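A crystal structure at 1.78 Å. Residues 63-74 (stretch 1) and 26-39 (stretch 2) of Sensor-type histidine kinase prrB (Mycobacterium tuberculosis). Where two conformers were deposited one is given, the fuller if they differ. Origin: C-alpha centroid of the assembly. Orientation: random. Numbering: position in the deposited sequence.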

# COMPACT_ATOMS: atom_id res chain seq x y z
N GLY A 63 5.84 -26.12 -2.67
CA GLY A 63 6.06 -26.76 -1.39
C GLY A 63 7.08 -26.02 -0.55
O GLY A 63 7.67 -26.60 0.37
N ALA A 64 7.29 -24.74 -0.84
CA ALA A 64 8.24 -23.91 -0.06
C ALA A 64 7.92 -23.89 1.43
O ALA A 64 6.72 -23.70 1.82
CB ALA A 64 8.23 -22.45 -0.60
N THR A 65 8.97 -23.98 2.25
CA THR A 65 8.89 -23.75 3.71
C THR A 65 9.67 -22.52 4.09
O THR A 65 9.63 -22.08 5.25
CB THR A 65 9.53 -24.95 4.52
OG1 THR A 65 10.89 -25.08 4.10
CG2 THR A 65 8.85 -26.23 4.20
N LEU A 66 10.44 -21.96 3.14
CA LEU A 66 11.22 -20.73 3.35
C LEU A 66 11.02 -19.83 2.11
O LEU A 66 11.14 -20.28 0.94
CB LEU A 66 12.74 -21.02 3.57
CG LEU A 66 13.72 -19.86 3.64
CD1 LEU A 66 13.58 -19.21 5.01
CD2 LEU A 66 15.18 -20.45 3.53
N VAL A 67 10.65 -18.59 2.40
CA VAL A 67 10.49 -17.52 1.41
C VAL A 67 11.14 -16.24 1.93
O VAL A 67 10.99 -15.88 3.11
CB VAL A 67 8.97 -17.23 1.16
CG1 VAL A 67 8.80 -15.95 0.30
CG2 VAL A 67 8.29 -18.45 0.52
N GLN A 68 11.86 -15.54 1.06
CA GLN A 68 12.46 -14.26 1.40
C GLN A 68 12.05 -13.29 0.36
O GLN A 68 12.22 -13.58 -0.87
CB GLN A 68 14.00 -14.36 1.35
CG GLN A 68 14.53 -15.23 2.50
CD GLN A 68 16.05 -15.42 2.43
OE1 GLN A 68 16.71 -15.10 1.42
NE2 GLN A 68 16.61 -15.92 3.51
N LEU A 69 11.54 -12.15 0.83
CA LEU A 69 11.19 -11.02 -0.04
C LEU A 69 12.35 -10.02 0.02
O LEU A 69 12.97 -9.80 1.08
CB LEU A 69 9.94 -10.35 0.51
CG LEU A 69 8.78 -11.31 0.76
CD1 LEU A 69 7.48 -10.60 1.36
CD2 LEU A 69 8.45 -12.20 -0.51
N SER A 70 12.61 -9.36 -1.09
CA SER A 70 13.61 -8.29 -1.09
C SER A 70 13.29 -7.20 -2.10
O SER A 70 12.59 -7.45 -3.05
CB SER A 70 14.99 -8.82 -1.39
OG SER A 70 15.06 -9.55 -2.61
N ALA A 71 13.89 -6.03 -1.88
CA ALA A 71 13.82 -4.93 -2.84
C ALA A 71 15.18 -4.28 -2.89
O ALA A 71 15.78 -3.95 -1.83
CB ALA A 71 12.76 -3.91 -2.40
N VAL A 72 15.65 -4.10 -4.13
CA VAL A 72 16.94 -3.49 -4.44
C VAL A 72 16.63 -2.27 -5.32
O VAL A 72 16.02 -2.43 -6.39
CB VAL A 72 17.81 -4.51 -5.20
CG1 VAL A 72 19.05 -3.85 -5.82
CG2 VAL A 72 18.23 -5.66 -4.28
N SER A 73 17.07 -1.10 -4.89
CA SER A 73 16.83 0.18 -5.58
C SER A 73 17.98 0.62 -6.47
O SER A 73 19.15 0.46 -6.12
CB SER A 73 16.67 1.31 -4.56
OG SER A 73 15.77 0.97 -3.53
N SER A 74 17.62 1.27 -7.57
CA SER A 74 18.60 1.84 -8.51
C SER A 74 18.00 3.08 -9.15
O SER A 74 16.84 3.43 -8.89
CB SER A 74 18.99 0.79 -9.57
OG SER A 74 17.87 0.37 -10.32
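Stretch 2 (26-39) PDLDVSLVPSPTCI

What forms the apolar centre of the contact? Val67 and Leu69 share a sheet face with Val30 and Leu32. Val67 CG1 lies 3.9 Å from Val30 CG2, and Val67 CG2 packs equally close, 3.9 Å, to Leu28 CD1. Leu32 (chi1 t, chi2 p) brings its CD1 to 4.3 Å from Leu69 CB.

How do the backbones run? Both are extended, and strand 29-32 lies parallel to the strand that begins at Leu66, their axes 8° apart in direction and 4.8 Å at closest approach. Leu66 pairs with Asp29, Val67 with Val30, Gln68 with Ser31 and Leu69 with Leu32.

What holds this register? Val67 and Leu69 each use both backbone groups, reaching residues before and after their partners, as parallel pairing requires. Val67 N donates to Asp29 O (2.9 Å) and Leu69 N to Ser31 O (2.8 Å); Ser31 N reaches Val67 O at 3.3 Å, and Val33 N reaches Leu69 O at 2.9 Å. Asp29 N adds a bond to Thr65 O (2.9 Å).

What happens beyond strand 29-32? Past Val33 the regular ladder stops, and a side chain takes over: Ser35 OG accepts from Ala71 N (3.2 Å) while donating to Val33 O (2.8 Å). Farther out, water 3 joins Ser73 OG (2.7 Å) to Thr37 O (2.8 Å), closing the polar edge.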

# COMPACT_ATOMS: atom_id res chain seq x y z
N PRO A 26 1.06 -21.66 8.31
CA PRO A 26 1.73 -22.03 9.57
C PRO A 26 3.09 -22.66 9.26
O PRO A 26 3.24 -23.34 8.25
CB PRO A 26 0.78 -23.05 10.21
CG PRO A 26 0.00 -23.66 9.02
CD PRO A 26 -0.16 -22.46 8.06
N ASP A 27 4.10 -22.41 10.08
CA ASP A 27 5.37 -23.08 9.79
C ASP A 27 6.15 -22.52 8.58
O ASP A 27 7.31 -22.89 8.40
CB ASP A 27 5.16 -24.58 9.52
CG ASP A 27 4.55 -25.33 10.68
OD1 ASP A 27 5.14 -25.28 11.78
OD2 ASP A 27 3.48 -25.97 10.46
N LEU A 28 5.51 -21.72 7.71
CA LEU A 28 6.29 -21.04 6.67
C LEU A 28 7.20 -20.02 7.33
O LEU A 28 6.75 -19.28 8.18
CB LEU A 28 5.35 -20.38 5.63
CG LEU A 28 6.05 -19.42 4.66
CD1 LEU A 28 7.05 -20.17 3.76
CD2 LEU A 28 4.98 -18.65 3.84
N ASP A 29 8.49 -20.00 6.98
CA ASP A 29 9.44 -18.98 7.45
C ASP A 29 9.48 -17.95 6.31
O ASP A 29 10.04 -18.23 5.24
CB ASP A 29 10.87 -19.56 7.62
CG ASP A 29 11.93 -18.51 8.05
OD1 ASP A 29 11.75 -17.25 7.94
OD2 ASP A 29 13.04 -18.95 8.53
N VAL A 30 8.84 -16.81 6.52
CA VAL A 30 8.74 -15.82 5.44
C VAL A 30 9.10 -14.45 6.03
O VAL A 30 8.60 -14.09 7.13
CB VAL A 30 7.36 -15.82 4.76
CG1 VAL A 30 6.23 -15.66 5.80
CG2 VAL A 30 7.32 -14.67 3.63
N SER A 31 9.95 -13.70 5.34
CA SER A 31 10.41 -12.46 5.86
C SER A 31 10.95 -11.55 4.76
O SER A 31 11.30 -11.99 3.66
CB SER A 31 11.57 -12.74 6.83
OG SER A 31 12.72 -13.08 6.06
N LEU A 32 10.97 -10.27 5.08
CA LEU A 32 11.65 -9.30 4.26
C LEU A 32 13.09 -9.26 4.72
O LEU A 32 13.36 -8.87 5.91
CB LEU A 32 11.05 -7.93 4.52
CG LEU A 32 11.83 -6.77 3.88
CD1 LEU A 32 11.82 -6.93 2.35
CD2 LEU A 32 11.20 -5.44 4.27
N VAL A 33 13.99 -9.56 3.79
CA VAL A 33 15.42 -9.37 3.90
C VAL A 33 15.80 -7.88 4.00
O VAL A 33 15.21 -7.05 3.31
CB VAL A 33 15.99 -9.99 2.61
CG1 VAL A 33 17.09 -9.17 1.96
CG2 VAL A 33 16.27 -11.50 2.79
N PRO A 34 16.83 -7.53 4.82
CA PRO A 34 17.21 -6.12 4.98
C PRO A 34 17.27 -5.39 3.64
O PRO A 34 18.01 -5.84 2.75
CB PRO A 34 18.63 -6.23 5.59
CG PRO A 34 18.54 -7.39 6.46
CD PRO A 34 17.72 -8.41 5.61
N SER A 35 16.48 -4.33 3.48
CA SER A 35 16.36 -3.66 2.18
C SER A 35 16.25 -2.14 2.38
O SER A 35 15.64 -1.72 3.32
CB SER A 35 15.09 -4.10 1.43
OG SER A 35 15.03 -5.47 1.04
N PRO A 36 16.78 -1.35 1.43
CA PRO A 36 16.57 0.09 1.58
C PRO A 36 15.12 0.35 1.31
O PRO A 36 14.47 -0.46 0.61
CB PRO A 36 17.37 0.68 0.44
CG PRO A 36 17.41 -0.43 -0.63
CD PRO A 36 17.51 -1.69 0.21
N THR A 37 14.61 1.46 1.84
CA THR A 37 13.27 1.92 1.52
C THR A 37 13.17 2.39 0.09
O THR A 37 13.95 3.26 -0.35
CB THR A 37 12.79 3.00 2.52
OG1 THR A 37 12.57 2.39 3.78
CG2 THR A 37 11.50 3.60 2.07
N CYS A 38 12.24 1.78 -0.66
CA CYS A 38 12.02 2.19 -2.04
C CYS A 38 10.62 2.67 -2.27
O CYS A 38 9.66 1.91 -2.11
CB CYS A 38 12.33 1.08 -3.04
SG CYS A 38 12.01 1.62 -4.75
N ILE A 39 10.48 3.91 -2.74
CA ILE A 39 9.15 4.40 -3.08
C ILE A 39 8.99 4.40 -4.59
O ILE A 39 9.88 4.93 -5.29
CB ILE A 39 8.89 5.85 -2.56
CG1 ILE A 39 9.38 6.02 -1.09
CG2 ILE A 39 7.41 6.20 -2.70
CD1 ILE A 39 8.61 5.13 -0.11
O HOH W 1 12.39 -15.92 5.61
O HOH W 2 17.73 -5.72 -0.53
O HOH W 3 16.12 3.18 -2.11